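Local atomic coordinates of xenavidin (Xenopus tropicalis, PDB entry 2UYW), a protein that binds biotin, probably very tightly as other avidins do, holding one vitamin molecule at the open end of each beta barrel of a homotetramer. Residues 13-18 / 116-121; 33-38 / 49-54. One frame throughout, in Å; residues are numbered along the deposited sequence.

Overall arrangement
Xenavidin folds as an eight-stranded antiparallel barrel, the avidin fold. From the N terminus, the chain runs through strand 10-14, then turns at 14-17 into strand 19-22. Strand 30-36 follows, and a loop with no helix or strand leads from it to strand 49-55. Contact 2 closes that short loop by pairing two neighbouring strands. The chain goes on round the barrel to strand 112-121, which returns to the first strand in contact 1. Contact 1 therefore spans nearly the whole chain and closes the barrel, with contact 2 nested inside its loop. Their centres lie about 13 Å apart. Both reach the same biotin, and they also touch directly through Leu16, Ser18 and Ser38.

Contact 1. Residues 13-18 / 116-121; sequences RNKLGS and ANTFTR. With BTN (biotin), chain C; FMT (formic acid), chain D.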
ATOM      1  N   ARG A  13     -18.580  -6.090  11.371  1.00 28.37           N
ATOM      2  CA  ARG A  13     -17.482  -6.788  12.002  1.00 28.94           C
ATOM      3  C   ARG A  13     -16.507  -7.233  10.922  1.00 28.20           C
ATOM      4  O   ARG A  13     -16.931  -7.668   9.848  1.00 28.53           O
ATOM      5  CB  ARG A  13     -17.994  -8.018  12.731  1.00 29.19           C
ATOM      6  CG  ARG A  13     -17.058  -8.588  13.783  1.00 31.67           C
ATOM      7  CD  ARG A  13     -17.488 -10.022  14.132  1.00 35.40           C
ATOM      8  NE  ARG A  13     -16.802 -10.933  13.214  1.00 40.15           N
ATOM      9  CZ  ARG A  13     -15.883 -11.826  13.572  1.00 41.11           C
ATOM     10  NH1 ARG A  13     -15.562 -12.002  14.867  1.00 42.66           N
ATOM     11  NH2 ARG A  13     -15.307 -12.568  12.628  1.00 41.41           N
ATOM     12  N   ASN A  14     -15.215  -7.138  11.214  1.00 27.35           N
ATOM     13  CA  ASN A  14     -14.202  -7.705  10.319  1.00 26.71           C
ATOM     14  C   ASN A  14     -13.650  -9.014  10.833  1.00 27.25           C
ATOM     15  O   ASN A  14     -14.027  -9.476  11.914  1.00 27.20           O
ATOM     16  CB  ASN A  14     -13.081  -6.683   9.955  1.00 26.02           C
ATOM     17  CG  ASN A  14     -12.116  -6.372  11.115  1.00 25.14           C
ATOM     18  OD1 ASN A  14     -11.987  -7.139  12.077  1.00 27.77           O
ATOM     19  ND2 ASN A  14     -11.412  -5.247  11.004  1.00 24.80           N
ATOM     20  N   LYS A  15     -12.741  -9.608  10.061  1.00 28.03           N
ATOM     21  CA  LYS A  15     -12.248 -10.955  10.362  1.00 28.85           C
ATOM     22  C   LYS A  15     -11.335 -11.008  11.593  1.00 28.13           C
ATOM     23  O   LYS A  15     -11.212 -12.069  12.220  1.00 28.02           O
ATOM     24  CB  LYS A  15     -11.543 -11.562   9.135  1.00 29.31           C
ATOM     25  CG  LYS A  15     -12.471 -11.760   7.929  1.00 30.10           C
ATOM     26  CD  LYS A  15     -11.810 -12.588   6.821  1.00 31.86           C
ATOM     27  CE  LYS A  15     -10.672 -11.844   6.139  1.00 35.41           C
ATOM     28  NZ  LYS A  15      -9.979 -12.715   5.148  1.00 38.34           N
ATOM     29  N   LEU A  16     -10.719  -9.860  11.939  1.00 27.22           N
ATOM     30  CA  LEU A  16      -9.910  -9.726  13.152  1.00 27.01           C
ATOM     31  C   LEU A  16     -10.808  -9.671  14.362  1.00 26.42           C
ATOM     32  O   LEU A  16     -10.346  -9.818  15.489  1.00 27.57           O
ATOM     33  CB  LEU A  16      -9.094  -8.435  13.144  1.00 26.43           C
ATOM     34  CG  LEU A  16      -7.951  -8.356  12.133  1.00 27.19           C
ATOM     35  CD1 LEU A  16      -7.384  -6.969  12.056  1.00 25.23           C
ATOM     36  CD2 LEU A  16      -6.899  -9.365  12.542  1.00 27.98           C
ATOM     37  N   GLY A  17     -12.087  -9.419  14.118  1.00 27.40           N
ATOM     38  CA  GLY A  17     -13.075  -9.292  15.173  1.00 27.07           C
ATOM     39  C   GLY A  17     -13.279  -7.861  15.646  1.00 26.78           C
ATOM     40  O   GLY A  17     -13.882  -7.651  16.679  1.00 28.52           O
ATOM     41  N   SER A  18     -12.768  -6.869  14.908  1.00 27.32           N
ATOM     42  CA  SER A  18     -12.998  -5.463  15.265  1.00 26.04           C
ATOM     43  C   SER A  18     -14.453  -5.098  14.976  1.00 27.15           C
ATOM     44  O   SER A  18     -15.063  -5.632  14.041  1.00 27.85           O
ATOM     45  CB  SER A  18     -12.031  -4.537  14.503  1.00 27.07           C
ATOM     46  OG  SER A  18     -10.705  -4.877  14.886  1.00 24.19           O
ATOM     47  N   ALA A 116      -5.452  -5.341   4.295  1.00 24.17           N
ATOM     48  CA  ALA A 116      -6.851  -5.435   3.864  1.00 24.04           C
ATOM     49  C   ALA A 116      -7.744  -5.812   5.046  1.00 25.01           C
ATOM     50  O   ALA A 116      -7.324  -6.525   5.956  1.00 26.25           O
ATOM     51  CB  ALA A 116      -7.005  -6.464   2.754  1.00 24.88           C
ATOM     52  N   ASN A 117      -8.993  -5.361   5.014  1.00 24.87           N
ATOM     53  CA  ASN A 117      -9.991  -5.836   5.968  1.00 25.67           C
ATOM     54  C   ASN A 117     -11.259  -6.127   5.185  1.00 25.97           C
ATOM     55  O   ASN A 117     -11.561  -5.436   4.212  1.00 25.58           O
ATOM     56  CB  ASN A 117     -10.347  -4.765   7.017  1.00 24.94           C
ATOM     57  CG  ASN A 117      -9.367  -4.694   8.199  1.00 25.20           C
ATOM     58  OD1 ASN A 117      -9.458  -3.753   8.988  1.00 25.22           O
ATOM     59  ND2 ASN A 117      -8.464  -5.688   8.345  1.00 24.32           N
ATOM     60  N   THR A 118     -11.997  -7.138   5.624  1.00 26.92           N
ATOM     61  CA  THR A 118     -13.285  -7.481   5.036  1.00 26.83           C
ATOM     62  C   THR A 118     -14.339  -7.418   6.148  1.00 26.79           C
ATOM     63  O   THR A 118     -14.215  -8.130   7.143  1.00 27.17           O
ATOM     64  CB  THR A 118     -13.217  -8.885   4.374  1.00 27.83           C
ATOM     65  OG1 THR A 118     -12.133  -8.919   3.429  1.00 27.91           O
ATOM     66  CG2 THR A 118     -14.508  -9.217   3.663  1.00 28.22           C
ATOM     67  N   PHE A 119     -15.344  -6.554   5.976  1.00 25.67           N
ATOM     68  CA  PHE A 119     -16.426  -6.353   6.957  1.00 25.56           C
ATOM     69  C   PHE A 119     -17.729  -6.955   6.470  1.00 26.79           C
ATOM     70  O   PHE A 119     -18.092  -6.827   5.304  1.00 26.32           O
ATOM     71  CB  PHE A 119     -16.686  -4.857   7.214  1.00 25.11           C
ATOM     72  CG  PHE A 119     -15.530  -4.134   7.848  1.00 24.48           C
ATOM     73  CD1 PHE A 119     -15.428  -4.038   9.236  1.00 23.36           C
ATOM     74  CD2 PHE A 119     -14.541  -3.540   7.046  1.00 21.79           C
ATOM     75  CE1 PHE A 119     -14.366  -3.364   9.835  1.00 22.17           C
ATOM     76  CE2 PHE A 119     -13.444  -2.879   7.626  1.00 21.67           C
ATOM     77  CZ  PHE A 119     -13.350  -2.777   9.019  1.00 22.57           C
ATOM     78  N   THR A 120     -18.445  -7.578   7.395  1.00 28.04           N
ATOM     79  CA  THR A 120     -19.789  -8.072   7.122  1.00 30.35           C
ATOM     80  C   THR A 120     -20.674  -7.659   8.290  1.00 31.36           C
ATOM     81  O   THR A 120     -20.162  -7.319   9.356  1.00 31.03           O
ATOM     82  CB  THR A 120     -19.835  -9.614   6.994  1.00 30.75           C
ATOM     83  OG1 THR A 120     -19.206 -10.214   8.139  1.00 32.88           O
ATOM     84  CG2 THR A 120     -19.159 -10.114   5.693  1.00 30.39           C
ATOM     85  N   ARG A 121     -21.995  -7.711   8.087  1.00 33.33           N
ATOM     86  CA  ARG A 121     -22.973  -7.494   9.160  1.00 34.57           C
ATOM     87  C   ARG A 121     -22.870  -8.635  10.176  1.00 35.71           C
ATOM     88  O   ARG A 121     -22.610  -9.776   9.794  1.00 36.33           O
ATOM     89  CB  ARG A 121     -24.392  -7.451   8.584  1.00 34.92           C
ATOM     90  CG  ARG A 121     -24.648  -6.455   7.452  1.00 35.24           C
ATOM     91  CD  ARG A 121     -24.655  -5.019   7.922  1.00 36.95           C
ATOM     92  NE  ARG A 121     -25.351  -4.123   6.995  1.00 37.59           N
ATOM     93  CZ  ARG A 121     -25.554  -2.827   7.232  1.00 37.12           C
ATOM     94  NH1 ARG A 121     -25.123  -2.284   8.360  1.00 38.79           N
ATOM     95  NH2 ARG A 121     -26.183  -2.067   6.348  1.00 37.17           N
TER
HETATM   96  C11 BTN C1123      -2.738   1.346  17.551  1.00 18.43           C
HETATM   97  O11 BTN C1123      -1.928   2.286  17.758  1.00 19.75           O
HETATM   98  O12 BTN C1123      -2.398   0.174  17.870  1.00 23.29           O
HETATM   99  C10 BTN C1123      -4.111   1.630  16.976  1.00 20.04           C
HETATM  100  C9  BTN C1123      -4.968   0.415  16.635  1.00 19.21           C
HETATM  101  C8  BTN C1123      -4.721  -0.071  15.192  1.00 17.25           C
HETATM  102  C7  BTN C1123      -5.558  -1.287  14.836  1.00 16.03           C
HETATM  103  C2  BTN C1123      -5.476  -1.718  13.368  1.00 15.56           C
HETATM  104  S1  BTN C1123      -6.208  -0.639  12.277  1.00 15.94           S
HETATM  105  C6  BTN C1123      -6.043  -1.863  10.954  1.00 17.38           C
HETATM  106  C5  BTN C1123      -6.346  -3.209  11.608  1.00 16.18           C
HETATM  107  N1  BTN C1123      -7.751  -3.481  11.485  1.00 16.30           N
HETATM  108  C3  BTN C1123      -8.329  -3.534  12.693  1.00 17.74           C
HETATM  109  O3  BTN C1123      -9.696  -3.770  12.839  1.00 19.75           O
HETATM  110  N2  BTN C1123      -7.464  -3.298  13.662  1.00 16.87           N
HETATM  111  C4  BTN C1123      -6.118  -3.093  13.106  1.00 16.91           C
HETATM  112  C   FMT D1124     -10.049  -8.545   8.444  1.00 26.27           C
HETATM  113  O1  FMT D1124      -9.074  -8.792   7.726  1.00 28.86           O
HETATM  114  O2  FMT D1124     -11.141  -8.436   7.920  1.00 26.16           O
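Asn14 has its CG between its own backbone N and carbonyl carbon (chi1 72°), which lays the amide across the mouth of the turn, with OD1 toward the backbone N of Ser18 and ND2 toward biotin. Phe119 CG is anti to its carbonyl carbon (chi1 -64°), which brings one ring face against Asn14 CB. Asn14 CB sits over that face, toward the rim, 3.8 Å from the Phe119 ring centroid, in a CH-pi contact. The site is the seam of the avidin barrel, where the first strand meets the last in antiparallel fashion. Arg13 and Thr120 form a hydrogen-bonded pair: Arg13 N reaches Thr120 O at 2.8 Å, and Thr120 N reaches Arg13 O at 2.9 Å. Beyond this pair the first segment leaves the strand in a type I turn, Asn14 to Gly17. A formic acid molecule, probably from the crystallisation liquor, bridges the two backbones there. Formic acid O2 accepts from Lys15 N at 2.9 Å and from Thr118 N at 2.8 Å.

The amides of Asn14 and Asn117 are turned 61° against each other, and each binds the biotin ureido group. Asn14 ND2 donates to biotin O3 at 2.9 Å. Biotin N1 donates to Asn117 OD1, which also accepts from Trp78 NE1. The other end of the Asn14 amide is fixed by Ser18 N, which donates to OD1 from above the carbonyl plane. Leu16 packs against the ureido ring and against Trp109 of a neighbouring subunit. Ser18 OG donates to biotin O3 over a short 2.5 Å.

Contact 2. Residues 33-38 / 49-54; sequences GTYFTS and SPLTGY. With BTN (biotin), chain C.
The Tyr35 ring meets Leu51 CD2 and the biotin O3 at its edge, both near the ring plane. The Trp78 ring also meets it, with the two planes at about 30°. Tyr35 and Leu51 belong to adjacent antiparallel strands of the avidin barrel, and their side chains, with that of Ser49, lie on the biotin side of the sheet. Thr34 and Pro50 form a non-hydrogen-bonded pair on the other side.

Tyr35 CG is anti to the backbone N (chi1 -158°), which carries the hydroxyl to the ureido group. Tyr35 OH donates to biotin O3 at 2.6 Å. With Asn14 and Ser18 it makes three donors on this oxygen, which would probably draw negative charge onto it, as in other avidins. Thr37, just past the strand, takes the ureido N2 of biotin on its OG1 at 3.0 Å.

Tyr35 and Ser49 form a hydrogen-bonded pair, with Tyr35 N to Ser49 O at 2.8 Å and Ser49 N to Tyr35 O at 3.1 Å. Gly33 and Leu51 form the next such pair. The short segments 33-36 and 49-54 run antiparallel with a marked twist, 131° between their N-to-C directions. Leu51 bends back over the glycine, its CG 3.6 Å from Gly33 C. Replacing Leu51 by an alanine would probably leave the Gly33 backbone uncovered and the Tyr35 edge without its methyl neighbour.

Farther along the strand, Thr52 and Tyr54 face a neighbouring subunit. There Thr52 OG1 is hydrogen-bonded to Thr52 OG1 of that subunit, and the Tyr54 ring meets that of His68 of the same neighbouring subunit. Back within the chain, Leu51 CD2 lies 3.6 Å from Thr34 O and 4.3 Å from Tyr35 CB.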
ATOM      1  N   GLY A  33     -19.158   7.665  13.358  1.00 26.17           N
ATOM      2  CA  GLY A  33     -19.372   6.411  14.053  1.00 25.71           C
ATOM      3  C   GLY A  33     -18.267   6.137  15.050  1.00 24.95           C
ATOM      4  O   GLY A  33     -17.584   7.071  15.498  1.00 22.83           O
ATOM      5  N   THR A  34     -18.135   4.861  15.413  1.00 24.23           N
ATOM      6  CA  THR A  34     -17.177   4.410  16.423  1.00 25.28           C
ATOM      7  C   THR A  34     -16.504   3.114  15.982  1.00 24.93           C
ATOM      8  O   THR A  34     -17.085   2.289  15.259  1.00 25.04           O
ATOM      9  CB  THR A  34     -17.800   4.213  17.864  1.00 25.47           C
ATOM     10  OG1 THR A  34     -18.813   3.199  17.849  1.00 27.87           O
ATOM     11  CG2 THR A  34     -18.380   5.512  18.408  1.00 26.89           C
ATOM     12  N   TYR A  35     -15.279   2.932  16.441  1.00 24.64           N
ATOM     13  CA  TYR A  35     -14.529   1.741  16.082  1.00 24.30           C
ATOM     14  C   TYR A  35     -13.966   1.111  17.344  1.00 24.70           C
ATOM     15  O   TYR A  35     -13.395   1.811  18.180  1.00 25.35           O
ATOM     16  CB  TYR A  35     -13.386   2.126  15.127  1.00 24.34           C
ATOM     17  CG  TYR A  35     -12.906   0.968  14.296  1.00 24.70           C
ATOM     18  CD1 TYR A  35     -13.370   0.793  12.994  1.00 25.26           C
ATOM     19  CD2 TYR A  35     -11.981   0.046  14.798  1.00 24.66           C
ATOM     20  CE1 TYR A  35     -12.915  -0.266  12.206  1.00 25.85           C
ATOM     21  CE2 TYR A  35     -11.541  -1.015  14.034  1.00 27.01           C
ATOM     22  CZ  TYR A  35     -12.020  -1.169  12.742  1.00 26.93           C
ATOM     23  OH  TYR A  35     -11.578  -2.196  11.946  1.00 28.01           O
ATOM     24  N   PHE A  36     -14.147  -0.198  17.503  1.00 24.81           N
ATOM     25  CA  PHE A  36     -13.576  -0.893  18.643  1.00 25.59           C
ATOM     26  C   PHE A  36     -12.703  -2.016  18.112  1.00 25.21           C
ATOM     27  O   PHE A  36     -13.198  -3.071  17.742  1.00 26.07           O
ATOM     28  CB  PHE A  36     -14.662  -1.437  19.579  1.00 26.41           C
ATOM     29  CG  PHE A  36     -14.137  -1.872  20.934  1.00 29.60           C
ATOM     30  CD1 PHE A  36     -13.466  -0.966  21.769  1.00 33.12           C
ATOM     31  CD2 PHE A  36     -14.327  -3.169  21.388  1.00 33.76           C
ATOM     32  CE1 PHE A  36     -12.980  -1.360  23.034  1.00 32.77           C
ATOM     33  CE2 PHE A  36     -13.868  -3.566  22.666  1.00 34.92           C
ATOM     34  CZ  PHE A  36     -13.188  -2.652  23.480  1.00 32.61           C
ATOM     35  N   THR A  37     -11.403  -1.768  18.053  1.00 24.64           N
ATOM     36  CA  THR A  37     -10.477  -2.740  17.496  1.00 24.83           C
ATOM     37  C   THR A  37     -10.249  -3.901  18.483  1.00 24.75           C
ATOM     38  O   THR A  37     -10.184  -3.700  19.696  1.00 25.02           O
ATOM     39  CB  THR A  37      -9.145  -2.099  17.098  1.00 24.97           C
ATOM     40  OG1 THR A  37      -8.319  -3.101  16.498  1.00 23.67           O
ATOM     41  CG2 THR A  37      -8.415  -1.465  18.311  1.00 22.93           C
ATOM     42  N   SER A  38     -10.119  -5.119  17.955  1.00 25.61           N
ATOM     43  CA  SER A  38      -9.832  -6.285  18.798  1.00 26.09           C
ATOM     44  C   SER A  38      -8.323  -6.466  19.013  1.00 25.85           C
ATOM     45  O   SER A  38      -7.889  -7.247  19.870  1.00 25.73           O
ATOM     46  CB  SER A  38     -10.411  -7.544  18.159  1.00 26.58           C
ATOM     47  OG  SER A  38      -9.779  -7.777  16.908  1.00 30.40           O
ATOM     48  N   SER A  49     -13.070   4.342  19.854  1.00 22.37           N
ATOM     49  CA  SER A  49     -12.492   5.487  19.144  1.00 22.80           C
ATOM     50  C   SER A  49     -13.447   6.027  18.083  1.00 23.53           C
ATOM     51  O   SER A  49     -14.136   5.250  17.410  1.00 25.10           O
ATOM     52  CB  SER A  49     -11.149   5.077  18.503  1.00 22.38           C
ATOM     53  OG  SER A  49     -10.227   4.675  19.508  1.00 23.44           O
ATOM     54  N   PRO A  50     -13.459   7.361  17.882  1.00 23.86           N
ATOM     55  CA  PRO A  50     -14.378   7.975  16.916  1.00 23.08           C
ATOM     56  C   PRO A  50     -13.923   7.841  15.466  1.00 22.98           C
ATOM     57  O   PRO A  50     -12.727   7.738  15.207  1.00 23.06           O
ATOM     58  CB  PRO A  50     -14.364   9.447  17.325  1.00 23.70           C
ATOM     59  CG  PRO A  50     -12.942   9.653  17.810  1.00 22.93           C
ATOM     60  CD  PRO A  50     -12.621   8.376  18.566  1.00 23.57           C
ATOM     61  N   LEU A  51     -14.877   7.856  14.534  1.00 23.46           N
ATOM     62  CA  LEU A  51     -14.501   7.889  13.103  1.00 22.54           C
ATOM     63  C   LEU A  51     -15.369   8.880  12.342  1.00 23.31           C
ATOM     64  O   LEU A  51     -16.454   9.274  12.804  1.00 21.79           O
ATOM     65  CB  LEU A  51     -14.582   6.498  12.454  1.00 23.25           C
ATOM     66  CG  LEU A  51     -15.989   5.874  12.334  1.00 23.89           C
ATOM     67  CD1 LEU A  51     -16.659   6.238  10.991  1.00 26.42           C
ATOM     68  CD2 LEU A  51     -15.937   4.344  12.490  1.00 24.63           C
ATOM     69  N   THR A  52     -14.838   9.343  11.212  1.00 23.95           N
ATOM     70  CA  THR A  52     -15.593  10.229  10.312  1.00 23.82           C
ATOM     71  C   THR A  52     -15.210   9.880   8.880  1.00 23.93           C
ATOM     72  O   THR A  52     -14.078   9.498   8.614  1.00 22.93           O
ATOM     73  CB  THR A  52     -15.294  11.735  10.573  1.00 25.70           C
ATOM     74  OG1 THR A  52     -16.187  12.550   9.775  1.00 28.74           O
ATOM     75  CG2 THR A  52     -13.862  12.096  10.271  1.00 26.88           C
ATOM     76  N   GLY A  53     -16.151  10.002   7.954  1.00 22.37           N
ATOM     77  CA  GLY A  53     -15.851   9.645   6.571  1.00 21.61           C
ATOM     78  C   GLY A  53     -16.987   9.956   5.641  1.00 21.85           C
ATOM     79  O   GLY A  53     -17.886  10.741   6.005  1.00 22.20           O
ATOM     80  N   TYR A  54     -16.932   9.358   4.447  1.00 21.67           N
ATOM     81  CA  TYR A  54     -17.968   9.549   3.426  1.00 22.66           C
ATOM     82  C   TYR A  54     -18.228   8.273   2.673  1.00 21.87           C
ATOM     83  O   TYR A  54     -17.302   7.470   2.459  1.00 22.27           O
ATOM     84  CB  TYR A  54     -17.523  10.532   2.339  1.00 23.01           C
ATOM     85  CG  TYR A  54     -17.201  11.916   2.763  1.00 23.19           C
ATOM     86  CD1 TYR A  54     -18.202  12.875   2.901  1.00 22.46           C
ATOM     87  CD2 TYR A  54     -15.879  12.284   2.966  1.00 26.80           C
ATOM     88  CE1 TYR A  54     -17.887  14.186   3.279  1.00 24.97           C
ATOM     89  CE2 TYR A  54     -15.564  13.550   3.326  1.00 26.46           C
ATOM     90  CZ  TYR A  54     -16.544  14.487   3.473  1.00 24.59           C
ATOM     91  OH  TYR A  54     -16.149  15.740   3.839  1.00 27.69           O
TER
HETATM   92  C11 BTN C1123      -2.738   1.346  17.551  1.00 18.43           C
HETATM   93  O11 BTN C1123      -1.928   2.286  17.758  1.00 19.75           O
HETATM   94  O12 BTN C1123      -2.398   0.174  17.870  1.00 23.29           O
HETATM   95  C10 BTN C1123      -4.111   1.630  16.976  1.00 20.04           C
HETATM   96  C9  BTN C1123      -4.968   0.415  16.635  1.00 19.21           C
HETATM   97  C8  BTN C1123      -4.721  -0.071  15.192  1.00 17.25           C
HETATM   98  C7  BTN C1123      -5.558  -1.287  14.836  1.00 16.03           C
HETATM   99  C2  BTN C1123      -5.476  -1.718  13.368  1.00 15.56           C
HETATM  100  S1  BTN C1123      -6.208  -0.639  12.277  1.00 15.94           S
HETATM  101  C6  BTN C1123      -6.043  -1.863  10.954  1.00 17.38           C
HETATM  102  C5  BTN C1123      -6.346  -3.209  11.608  1.00 16.18           C
HETATM  103  N1  BTN C1123      -7.751  -3.481  11.485  1.00 16.30           N
HETATM  104  C3  BTN C1123      -8.329  -3.534  12.693  1.00 17.74           C
HETATM  105  O3  BTN C1123      -9.696  -3.770  12.839  1.00 19.75           O
HETATM  106  N2  BTN C1123      -7.464  -3.298  13.662  1.00 16.87           N
HETATM  107  C4  BTN C1123      -6.118  -3.093  13.106  1.00 16.91           C